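Local atomic coordinates of UDP-glucose:anthocyanidin 3-O-glucosyltransferase (PDB entry 4REN), a protein that belongs to the plant glycosyltransferases of the GT-B fold, in which two Rossmann-like domains face each other across a deep cleft. Residues 16-21 / 46-51; 136-141 / 365-370; 150-155 / 181-186. All coordinates share one frame; numbering follows the deposited sequence.

Interaction 1: residues 16-21 / 46-51; sequences SHLPPL and NAFLFT. With P5M (2-(3,4-dihydroxy-5-methoxyphenyl)-3,5,7-trihydroxychromenium), chain B.
His17 NE2 is hydrogen-bonded to the hydroxyl oxygen O27 of P5M, which approaches at the edge of the imidazole ring, near its plane. The bond is near straight, at 163°, but its modelled length is too short to be taken literally at this resolution. The other ring nitrogen, ND1, is hydrogen-bonded to Asp114, and Phe12 meets the same ring edge-to-face. Bonds at both nitrogens would be consistent with a fixed ring rotation. These residues belong to the N-terminal Rossmann-like domain. Segment 16-21 follows the loop after strand 6-10 and enters helix 19-31, and segment 46-51 spans the end of helix 43-49. The two segments meet through apolar side chains alone. Leu18 meets both Phe48 and Leu49. Its CD1 reaches Phe48 CD2 at 3.7 Å, obliquely to the ring. Its CB lies 3.8 Å from Leu49 CD1. Phe48 carries CG anti to its own nitrogen (chi1 -178°), which sets the ring beside Leu18 and Pro19. Pro19 CD comes to the edge of that ring, 4.4 Å from Phe48 CE2. Leu49 CD2 lies against the start of helix 19-31, 3.9 Å from Pro19 N. Further along that helix, Leu22 also touches Leu49.

Interaction 2: residues 136-141 / 365-370; sequences PNVSCS and FGDQGI. With P5M (2-(3,4-dihydroxy-5-methoxyphenyl)-3,5,7-trihydroxychromenium), chain B.
Asp367 holds CG between its backbone nitrogen and carbonyl carbon (chi1 54°), and this turns the carboxylate toward Val138. Val138 has CG2 anti to its carbonyl carbon, which lays that methyl beside the same carboxylate. The contact bridges the cleft of the GT-B fold: segment 136-141 follows a strand of the N-terminal sheet, and segment 365-370 starts a helix of the C-terminal domain. Val138 N donates to Asp367 OD2 at 2.8 Å with an N-H...O angle of 160°, meeting the oxygen almost head-on. The second oxygen, OD1, is hydrogen-bonded to a glycerol, probably from the crystallisation liquor. P5M O30 lies close by, 3.1 Å from Asp367 OD2. Asn137 CB is 3.4 Å from Asp367 OD2. A type II' turn from Phe365 to Gln368 brings glycine against the ligand: Gly366 CA lies above the rim of the P5M chromenium ring, 3.4 Å from its C6. Phe365 CZ is 3.7 Å from P5M C15. Val138 O accepts from both Ser141 N and Ser141 OG, and Trp135 NE1 bonds it too. Beyond the carboxylate the packing is apolar, with Val138 CG1 4.2 Å from Ile370 CG2.

Interaction 3: residues 150-155 / 181-186; sequences LIRDKC and DMLDVG. With P5M (2-(3,4-dihydroxy-5-methoxyphenyl)-3,5,7-trihydroxychromenium), chain B.
Arg152 NE donates to Met182 O at 2.6 Å, and the bond is almost straight, with an N-H...O angle of 172°. The oxygen lies in the guanidinium plane, at its edge. The donor is tilted 32° from the carbonyl plane of Met182. Val185 CG2 sits over one face of the guanidinium group, 4.1 Å from Arg152 CZ. The arginine is thus held at an edge by a polar bond and on a face by a methyl group. Its chain is extended from CG to NE and runs past Leu183 in the opposite direction. Leu183 sends CD2 onto the helix, 3.8 Å from Cys155 CB. The same methyl is 4.0 Å from Arg152 CG. Met182 bends at chi3 (-64°), and this turns its CE onto Ile151, 3.7 Å from Ile151 CD1. The two side chains cross at about a right angle. Ile151, Arg152 and Cys155 thus present one side of the helix to the loop.

Further residues back these groups. Asn197 is touched by both Arg152 and Met182, and Val178 packs on Ile151. Asp184 points away from the helix, and its OD1 is hydrogen-bonded to Gln180 NE2, next to the segment. Further along, Gly186 N is hydrogen-bonded to Glu189 OE1. At the start of segment 181-186, Asp181 also points away from the helix. Its OD1 accepts a hydrogen bond of 2.7 Å from P5M O29. One side of segment 181-186 is therefore fastened to helix 148-157, while its first residue faces the ligand. The arrangement is that of a loop of the N-terminal domain backed by a helix and lining one end of the P5M pocket in this GT-B protein.

Overall arrangement
Interaction 2 is buried near the centre of the chain and joins the two domains. Interactions 1 and 3 are partly buried, and each stays within the N-terminal part. Interactions 1 and 2 touch where His17 packs on Asn137 and Pro136, and Pro20 on Pro136. Interaction 3 lies farther out, its centre about 32 Å from that of interaction 1 and on the other side of the chain's centre. All three reach P5M: 16-21 bonds its O27, 181-186 bonds its O29, and 365-370 packs on its rings. The chemistry differs too. Interaction 1 joins its segments by apolar packing alone. Interactions 2 and 3 add a polar bond to such packing, from a buried carboxylate in one and an arginine in the other.

Interaction 1: residues 16-21 / 46-51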
loop_
_atom_site.group_PDB
_atom_site.type_symbol
_atom_site.label_atom_id
_atom_site.label_comp_id
_atom_site.label_asym_id
_atom_site.label_seq_id
_atom_site.Cartn_x
_atom_site.Cartn_y
_atom_site.Cartn_z
ATOM N N SER A 16 6.389 1.096 -3.771
ATOM C CA SER A 16 5.602 0.376 -2.774
ATOM C C SER A 16 4.862 -0.848 -3.318
ATOM O O SER A 16 4.329 -1.641 -2.546
ATOM C CB SER A 16 4.605 1.322 -2.101
ATOM O OG SER A 16 3.642 1.791 -3.028
ATOM N N HIS A 17 4.817 -1.000 -4.636
ATOM C CA HIS A 17 4.144 -2.152 -5.229
ATOM C C HIS A 17 5.077 -3.355 -5.361
ATOM O O HIS A 17 4.642 -4.443 -5.731
ATOM C CB HIS A 17 3.576 -1.795 -6.603
ATOM C CG HIS A 17 2.354 -0.933 -6.555
ATOM N ND1 HIS A 17 1.088 -1.423 -6.794
ATOM C CD2 HIS A 17 2.205 0.390 -6.309
ATOM C CE1 HIS A 17 0.211 -0.441 -6.691
ATOM N NE2 HIS A 17 0.862 0.670 -6.398
ATOM N N LEU A 18 6.356 -3.156 -5.061
ATOM C CA LEU A 18 7.360 -4.201 -5.265
ATOM C C LEU A 18 7.597 -5.144 -4.067
ATOM O O LEU A 18 7.555 -6.364 -4.235
ATOM C CB LEU A 18 8.672 -3.602 -5.790
ATOM C CG LEU A 18 8.645 -3.081 -7.228
ATOM C CD1 LEU A 18 9.831 -2.165 -7.490
ATOM C CD2 LEU A 18 8.636 -4.243 -8.209
ATOM N N PRO A 19 7.852 -4.596 -2.860
ATOM C CA PRO A 19 8.012 -5.510 -1.721
ATOM C C PRO A 19 6.817 -6.434 -1.417
ATOM O O PRO A 19 7.063 -7.609 -1.143
ATOM C CB PRO A 19 8.280 -4.560 -0.546
ATOM C CG PRO A 19 8.880 -3.361 -1.172
ATOM C CD PRO A 19 8.160 -3.204 -2.478
ATOM N N PRO A 20 5.562 -5.934 -1.464
ATOM C CA PRO A 20 4.474 -6.840 -1.079
ATOM C C PRO A 20 4.274 -8.013 -2.037
ATOM O O PRO A 20 3.761 -9.046 -1.608
ATOM C CB PRO A 20 3.234 -5.935 -1.113
ATOM C CG PRO A 20 3.757 -4.554 -1.019
ATOM C CD PRO A 20 5.045 -4.586 -1.762
ATOM N N LEU A 21 4.654 -7.861 -3.303
ATOM C CA LEU A 21 4.497 -8.953 -4.266
ATOM C C LEU A 21 5.645 -9.960 -4.197
ATOM O O LEU A 21 5.421 -11.165 -4.294
ATOM C CB LEU A 21 4.336 -8.420 -5.692
ATOM C CG LEU A 21 4.060 -9.496 -6.744
ATOM C CD1 LEU A 21 2.910 -10.379 -6.307
ATOM C CD2 LEU A 21 3.748 -8.863 -8.076
ATOM N N ASN A 46 14.003 -4.070 -10.624
ATOM C CA ASN A 46 14.835 -5.202 -10.221
ATOM C C ASN A 46 16.063 -4.759 -9.434
ATOM O O ASN A 46 16.500 -5.448 -8.514
ATOM C CB ASN A 46 15.262 -6.030 -11.435
ATOM C CG ASN A 46 14.110 -6.786 -12.058
ATOM O OD1 ASN A 46 13.085 -7.015 -11.418
ATOM N ND2 ASN A 46 14.274 -7.187 -13.312
ATOM N N ALA A 47 16.619 -3.609 -9.804
ATOM C CA ALA A 47 17.731 -3.033 -9.058
ATOM C C ALA A 47 17.261 -2.629 -7.667
ATOM O O ALA A 47 18.047 -2.584 -6.722
ATOM C CB ALA A 47 18.307 -1.833 -9.795
ATOM N N PHE A 48 15.969 -2.341 -7.551
ATOM C CA PHE A 48 15.383 -1.919 -6.285
ATOM C C PHE A 48 15.207 -3.086 -5.317
ATOM O O PHE A 48 15.496 -2.960 -4.128
ATOM C CB PHE A 48 14.039 -1.232 -6.532
ATOM C CG PHE A 48 13.386 -0.714 -5.286
ATOM C CD1 PHE A 48 13.905 0.387 -4.622
ATOM C CD2 PHE A 48 12.245 -1.319 -4.783
ATOM C CE1 PHE A 48 13.305 0.869 -3.475
ATOM C CE2 PHE A 48 11.639 -0.840 -3.635
ATOM C CZ PHE A 48 12.170 0.256 -2.982
ATOM N N LEU A 49 14.736 -4.220 -5.830
ATOM C CA LEU A 49 14.447 -5.382 -4.994
ATOM C C LEU A 49 15.650 -6.296 -4.780
ATOM O O LEU A 49 15.987 -6.640 -3.645
ATOM C CB LEU A 49 13.304 -6.205 -5.595
ATOM C CG LEU A 49 11.871 -5.699 -5.437
ATOM C CD1 LEU A 49 10.894 -6.673 -6.076
ATOM C CD2 LEU A 49 11.528 -5.488 -3.974
ATOM N N PHE A 50 16.297 -6.684 -5.873
ATOM C CA PHE A 50 17.212 -7.822 -5.850
ATOM C C PHE A 50 18.700 -7.480 -5.760
ATOM O O PHE A 50 19.546 -8.373 -5.851
ATOM C CB PHE A 50 16.950 -8.719 -7.065
ATOM C CG PHE A 50 15.506 -9.106 -7.229
ATOM C CD1 PHE A 50 14.935 -10.067 -6.408
ATOM C CD2 PHE A 50 14.721 -8.514 -8.207
ATOM C CE1 PHE A 50 13.607 -10.428 -6.558
ATOM C CE2 PHE A 50 13.393 -8.870 -8.361
ATOM C CZ PHE A 50 12.836 -9.828 -7.536
ATOM N N THR A 51 19.021 -6.203 -5.574
ATOM C CA THR A 51 20.419 -5.786 -5.465
ATOM C C THR A 51 21.095 -6.410 -4.244
ATOM O O THR A 51 22.044 -7.181 -4.376
ATOM C CB THR A 51 20.561 -4.251 -5.406
ATOM O OG1 THR A 51 20.232 -3.689 -6.683
ATOM C CG2 THR A 51 21.985 -3.860 -5.047
HETATM O O30 P5M B . -5.202 2.341 -5.201
HETATM C C2 P5M B . -4.914 3.476 -5.896
HETATM C C3 P5M B . -3.509 3.863 -6.189
HETATM C C9 P5M B . -2.431 3.093 -5.774
HETATM C C10 P5M B . -1.138 3.505 -6.081
HETATM O O27 P5M B . -0.098 2.732 -5.661
HETATM C C1 P5M B . -5.938 4.302 -6.347
HETATM C C6 P5M B . -5.667 5.469 -7.061
HETATM O O29 P5M B . -6.706 6.244 -7.479
HETATM C C5 P5M B . -4.365 5.866 -7.358
HETATM C C4 P5M B . -3.276 5.112 -6.951
HETATM O O12 P5M B . -2.006 5.515 -7.248
HETATM C C11 P5M B . -0.924 4.771 -6.849
HETATM C C14 P5M B . 0.418 5.301 -7.231
HETATM C C15 P5M B . 0.446 6.595 -7.739
HETATM C C16 P5M B . 1.630 7.202 -8.133
HETATM O O22 P5M B . 1.618 8.474 -8.621
HETATM C C19 P5M B . 1.594 4.557 -7.110
HETATM C C18 P5M B . 2.832 5.081 -7.478
HETATM O O21 P5M B . 3.976 4.336 -7.347
HETATM C C23 P5M B . 4.362 3.853 -6.061
HETATM C C17 P5M B . 2.900 6.457 -8.017
HETATM O O24 P5M B . 4.080 7.023 -8.398
#

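Interaction 2: residues 136-141 / 365-370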
loop_
_atom_site.group_PDB
_atom_site.type_symbol
_atom_site.label_atom_id
_atom_site.label_comp_id
_atom_site.label_asym_id
_atom_site.label_seq_id
_atom_site.Cartn_x
_atom_site.Cartn_y
_atom_site.Cartn_z
ATOM N N PRO A 136 -2.225 -4.868 -3.605
ATOM C CA PRO A 136 -1.463 -4.314 -2.484
ATOM C C PRO A 136 -1.985 -2.946 -2.052
ATOM O O PRO A 136 -1.306 -2.248 -1.297
ATOM C CB PRO A 136 -0.065 -4.156 -3.081
ATOM C CG PRO A 136 -0.330 -3.815 -4.507
ATOM C CD PRO A 136 -1.579 -4.576 -4.899
ATOM N N ASN A 137 -3.167 -2.566 -2.522
ATOM C CA ASN A 137 -3.720 -1.254 -2.204
ATOM C C ASN A 137 -4.660 -1.307 -1.004
ATOM O O ASN A 137 -4.782 -2.345 -0.352
ATOM C CB ASN A 137 -4.461 -0.687 -3.416
ATOM C CG ASN A 137 -3.676 -0.837 -4.706
ATOM O OD1 ASN A 137 -4.200 -1.311 -5.715
ATOM N ND2 ASN A 137 -2.410 -0.436 -4.678
ATOM N N VAL A 138 -5.309 -0.185 -0.703
ATOM C CA VAL A 138 -6.361 -0.171 0.309
ATOM C C VAL A 138 -7.458 -1.126 -0.143
ATOM O O VAL A 138 -8.061 -0.926 -1.196
ATOM C CB VAL A 138 -6.941 1.246 0.517
ATOM C CG1 VAL A 138 -8.158 1.204 1.425
ATOM C CG2 VAL A 138 -5.878 2.169 1.092
ATOM N N SER A 139 -7.695 -2.170 0.645
ATOM C CA SER A 139 -8.595 -3.251 0.249
ATOM C C SER A 139 -10.017 -2.775 -0.019
ATOM O O SER A 139 -10.640 -3.187 -0.996
ATOM C CB SER A 139 -8.608 -4.358 1.306
ATOM O OG SER A 139 -9.107 -3.881 2.543
ATOM N N CYS A 140 -10.519 -1.896 0.842
ATOM C CA CYS A 140 -11.900 -1.430 0.756
ATOM C C CYS A 140 -12.207 -0.657 -0.527
ATOM O O CYS A 140 -13.372 -0.459 -0.872
ATOM C CB CYS A 140 -12.244 -0.567 1.973
ATOM S SG CYS A 140 -12.021 -1.389 3.564
ATOM N N SER A 141 -11.167 -0.226 -1.234
ATOM C CA SER A 141 -11.346 0.575 -2.441
ATOM C C SER A 141 -11.649 -0.272 -3.677
ATOM O O SER A 141 -11.918 0.269 -4.748
ATOM C CB SER A 141 -10.123 1.460 -2.688
ATOM O OG SER A 141 -8.964 0.679 -2.915
ATOM N N PHE A 365 -3.878 11.763 -2.168
ATOM C CA PHE A 365 -4.562 11.330 -3.387
ATOM C C PHE A 365 -4.705 9.813 -3.448
ATOM O O PHE A 365 -4.290 9.101 -2.533
ATOM C CB PHE A 365 -3.840 11.839 -4.640
ATOM C CG PHE A 365 -2.632 11.030 -5.018
ATOM C CD1 PHE A 365 -2.486 10.550 -6.308
ATOM C CD2 PHE A 365 -1.639 10.760 -4.089
ATOM C CE1 PHE A 365 -1.379 9.804 -6.664
ATOM C CE2 PHE A 365 -0.530 10.015 -4.435
ATOM C CZ PHE A 365 -0.398 9.537 -5.725
ATOM N N GLY A 366 -5.294 9.323 -4.534
ATOM C CA GLY A 366 -5.474 7.896 -4.719
ATOM C C GLY A 366 -6.505 7.309 -3.780
ATOM O O GLY A 366 -7.586 7.868 -3.605
ATOM N N ASP A 367 -6.164 6.178 -3.172
ATOM C CA ASP A 367 -7.067 5.500 -2.250
ATOM C C ASP A 367 -6.816 5.918 -0.803
ATOM O O ASP A 367 -7.416 5.370 0.120
ATOM C CB ASP A 367 -6.926 3.983 -2.396
ATOM C CG ASP A 367 -5.493 3.513 -2.238
ATOM O OD1 ASP A 367 -4.576 4.358 -2.307
ATOM O OD2 ASP A 367 -5.282 2.295 -2.060
ATOM N N GLN A 368 -5.932 6.895 -0.615
ATOM C CA GLN A 368 -5.549 7.349 0.720
ATOM C C GLN A 368 -6.721 7.962 1.480
ATOM O O GLN A 368 -6.748 7.943 2.712
ATOM C CB GLN A 368 -4.398 8.355 0.634
ATOM C CG GLN A 368 -3.087 7.773 0.114
ATOM C CD GLN A 368 -2.020 8.833 -0.086
ATOM O OE1 GLN A 368 -2.271 10.027 0.085
ATOM N NE2 GLN A 368 -0.822 8.401 -0.456
ATOM N N GLY A 369 -7.682 8.511 0.742
ATOM C CA GLY A 369 -8.882 9.068 1.340
ATOM C C GLY A 369 -9.846 7.979 1.768
ATOM O O GLY A 369 -10.587 8.136 2.738
ATOM N N ILE A 370 -9.837 6.872 1.035
ATOM C CA ILE A 370 -10.630 5.707 1.402
ATOM C C ILE A 370 -10.064 5.112 2.686
ATOM O O ILE A 370 -10.811 4.720 3.581
ATOM C CB ILE A 370 -10.620 4.641 0.291
ATOM C CG1 ILE A 370 -10.987 5.260 -1.062
ATOM C CG2 ILE A 370 -11.556 3.491 0.644
ATOM C CD1 ILE A 370 -12.391 5.826 -1.118
HETATM O O30 P5M B . -5.202 2.341 -5.201
HETATM C C2 P5M B . -4.914 3.476 -5.896
HETATM C C3 P5M B . -3.509 3.863 -6.189
HETATM C C9 P5M B . -2.431 3.093 -5.774
HETATM C C10 P5M B . -1.138 3.505 -6.081
HETATM O O27 P5M B . -0.098 2.732 -5.661
HETATM C C1 P5M B . -5.938 4.302 -6.347
HETATM C C6 P5M B . -5.667 5.469 -7.061
HETATM O O29 P5M B . -6.706 6.244 -7.479
HETATM C C5 P5M B . -4.365 5.866 -7.358
HETATM C C4 P5M B . -3.276 5.112 -6.951
HETATM O O12 P5M B . -2.006 5.515 -7.248
HETATM C C11 P5M B . -0.924 4.771 -6.849
HETATM C C14 P5M B . 0.418 5.301 -7.231
HETATM C C15 P5M B . 0.446 6.595 -7.739
HETATM C C16 P5M B . 1.630 7.202 -8.133
HETATM O O22 P5M B . 1.618 8.474 -8.621
HETATM C C19 P5M B . 1.594 4.557 -7.110
HETATM C C18 P5M B . 2.832 5.081 -7.478
HETATM O O21 P5M B . 3.976 4.336 -7.347
HETATM C C23 P5M B . 4.362 3.853 -6.061
HETATM C C17 P5M B . 2.900 6.457 -8.017
HETATM O O24 P5M B . 4.080 7.023 -8.398
#

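Interaction 3: residues 150-155 / 181-186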
loop_
_atom_site.group_PDB
_atom_site.type_symbol
_atom_site.label_atom_id
_atom_site.label_comp_id
_atom_site.label_asym_id
_atom_site.label_seq_id
_atom_site.Cartn_x
_atom_site.Cartn_y
_atom_site.Cartn_z
ATOM N N LEU A 150 -22.056 5.481 -10.961
ATOM C CA LEU A 150 -22.785 5.993 -9.800
ATOM C C LEU A 150 -21.949 6.992 -9.015
ATOM O O LEU A 150 -22.426 8.069 -8.658
ATOM C CB LEU A 150 -23.196 4.853 -8.871
ATOM C CG LEU A 150 -24.485 4.096 -9.174
ATOM C CD1 LEU A 150 -24.789 3.142 -8.029
ATOM C CD2 LEU A 150 -25.632 5.067 -9.396
ATOM N N ILE A 151 -20.704 6.616 -8.737
ATOM C CA ILE A 151 -19.773 7.476 -8.017
ATOM C C ILE A 151 -19.598 8.818 -8.722
ATOM O O ILE A 151 -19.683 9.873 -8.094
ATOM C CB ILE A 151 -18.402 6.792 -7.848
ATOM C CG1 ILE A 151 -18.507 5.633 -6.858
ATOM C CG2 ILE A 151 -17.364 7.784 -7.366
ATOM C CD1 ILE A 151 -17.258 4.790 -6.778
ATOM N N ARG A 152 -19.362 8.770 -10.031
ATOM C CA ARG A 152 -19.216 9.982 -10.830
ATOM C C ARG A 152 -20.489 10.820 -10.842
ATOM O O ARG A 152 -20.432 12.048 -10.787
ATOM C CB ARG A 152 -18.819 9.630 -12.264
ATOM C CG ARG A 152 -17.369 9.225 -12.429
ATOM C CD ARG A 152 -17.066 8.871 -13.868
ATOM N NE ARG A 152 -15.648 8.594 -14.064
ATOM C CZ ARG A 152 -15.122 8.140 -15.196
ATOM N NH1 ARG A 152 -15.896 7.902 -16.244
ATOM N NH2 ARG A 152 -13.818 7.921 -15.276
ATOM N N ASP A 153 -21.637 10.155 -10.921
ATOM C CA ASP A 153 -22.912 10.857 -10.936
ATOM C C ASP A 153 -23.159 11.575 -9.612
ATOM O O ASP A 153 -23.640 12.707 -9.593
ATOM C CB ASP A 153 -24.057 9.885 -11.231
ATOM C CG ASP A 153 -25.334 10.596 -11.635
ATOM O OD1 ASP A 153 -25.253 11.571 -12.413
ATOM O OD2 ASP A 153 -26.420 10.185 -11.177
ATOM N N LYS A 154 -22.814 10.918 -8.509
ATOM C CA LYS A 154 -23.044 11.475 -7.178
ATOM C C LYS A 154 -22.038 12.570 -6.820
ATOM O O LYS A 154 -22.395 13.557 -6.177
ATOM C CB LYS A 154 -23.037 10.367 -6.114
ATOM C CG LYS A 154 -23.327 10.858 -4.693
ATOM C CD LYS A 154 -23.219 9.743 -3.656
ATOM C CE LYS A 154 -24.502 8.926 -3.543
ATOM N NZ LYS A 154 -25.657 9.726 -3.038
ATOM N N CYS A 155 -20.787 12.398 -7.240
ATOM C CA CYS A 155 -19.734 13.358 -6.913
ATOM C C CYS A 155 -19.931 14.704 -7.605
ATOM O O CYS A 155 -19.342 15.708 -7.204
ATOM C CB CYS A 155 -18.355 12.791 -7.259
ATOM S SG CYS A 155 -17.776 11.476 -6.161
ATOM N N ASP A 181 -8.789 10.587 -9.588
ATOM C CA ASP A 181 -8.498 10.085 -10.930
ATOM C C ASP A 181 -9.630 9.274 -11.569
ATOM O O ASP A 181 -9.615 9.043 -12.778
ATOM C CB ASP A 181 -7.166 9.321 -10.973
ATOM C CG ASP A 181 -7.084 8.216 -9.938
ATOM O OD1 ASP A 181 -6.014 8.082 -9.309
ATOM O OD2 ASP A 181 -8.073 7.470 -9.765
ATOM N N MET A 182 -10.607 8.845 -10.773
ATOM C CA MET A 182 -11.784 8.190 -11.342
ATOM C C MET A 182 -12.926 9.177 -11.566
ATOM O O MET A 182 -14.021 8.798 -11.986
ATOM C CB MET A 182 -12.241 6.986 -10.509
ATOM C CG MET A 182 -12.696 7.276 -9.098
ATOM S SD MET A 182 -13.385 5.781 -8.349
ATOM C CE MET A 182 -14.801 5.518 -9.410
ATOM N N LEU A 183 -12.657 10.447 -11.281
ATOM C CA LEU A 183 -13.595 11.518 -11.582
ATOM C C LEU A 183 -13.103 12.305 -12.795
ATOM O O LEU A 183 -13.905 12.810 -13.581
ATOM C CB LEU A 183 -13.769 12.437 -10.372
ATOM C CG LEU A 183 -14.266 11.771 -9.088
ATOM C CD1 LEU A 183 -14.364 12.775 -7.948
ATOM C CD2 LEU A 183 -15.606 11.097 -9.323
ATOM N N ASP A 184 -11.782 12.393 -12.945
ATOM C CA ASP A 184 -11.166 13.095 -14.072
ATOM C C ASP A 184 -11.619 12.544 -15.424
ATOM O O ASP A 184 -11.508 11.343 -15.690
ATOM C CB ASP A 184 -9.634 13.040 -13.977
ATOM C CG ASP A 184 -9.083 13.892 -12.848
ATOM O OD1 ASP A 184 -9.778 14.837 -12.417
ATOM O OD2 ASP A 184 -7.948 13.623 -12.400
ATOM N N VAL A 185 -12.127 13.428 -16.275
ATOM C CA VAL A 185 -12.602 13.039 -17.598
ATOM C C VAL A 185 -12.047 13.974 -18.669
ATOM O O VAL A 185 -12.055 15.195 -18.503
ATOM C CB VAL A 185 -14.147 13.032 -17.664
ATOM C CG1 VAL A 185 -14.626 12.950 -19.104
ATOM C CG2 VAL A 185 -14.712 11.878 -16.847
ATOM N N GLY A 186 -11.550 13.396 -19.757
ATOM C CA GLY A 186 -11.056 14.178 -20.875
ATOM C C GLY A 186 -9.550 14.343 -20.885
ATOM O O GLY A 186 -8.806 13.365 -20.963
HETATM O O30 P5M B . -5.202 2.341 -5.201
HETATM C C2 P5M B . -4.914 3.476 -5.896
HETATM C C3 P5M B . -3.509 3.863 -6.189
HETATM C C9 P5M B . -2.431 3.093 -5.774
HETATM C C10 P5M B . -1.138 3.505 -6.081
HETATM O O27 P5M B . -0.098 2.732 -5.661
HETATM C C1 P5M B . -5.938 4.302 -6.347
HETATM C C6 P5M B . -5.667 5.469 -7.061
HETATM O O29 P5M B . -6.706 6.244 -7.479
HETATM C C5 P5M B . -4.365 5.866 -7.358
HETATM C C4 P5M B . -3.276 5.112 -6.951
HETATM O O12 P5M B . -2.006 5.515 -7.248
HETATM C C11 P5M B . -0.924 4.771 -6.849
HETATM C C14 P5M B . 0.418 5.301 -7.231
HETATM C C15 P5M B . 0.446 6.595 -7.739
HETATM C C16 P5M B . 1.630 7.202 -8.133
HETATM O O22 P5M B . 1.618 8.474 -8.621
HETATM C C19 P5M B . 1.594 4.557 -7.110
HETATM C C18 P5M B . 2.832 5.081 -7.478
HETATM O O21 P5M B . 3.976 4.336 -7.347
HETATM C C23 P5M B . 4.362 3.853 -6.061
HETATM C C17 P5M B . 2.900 6.457 -8.017
HETATM O O24 P5M B . 4.080 7.023 -8.398
#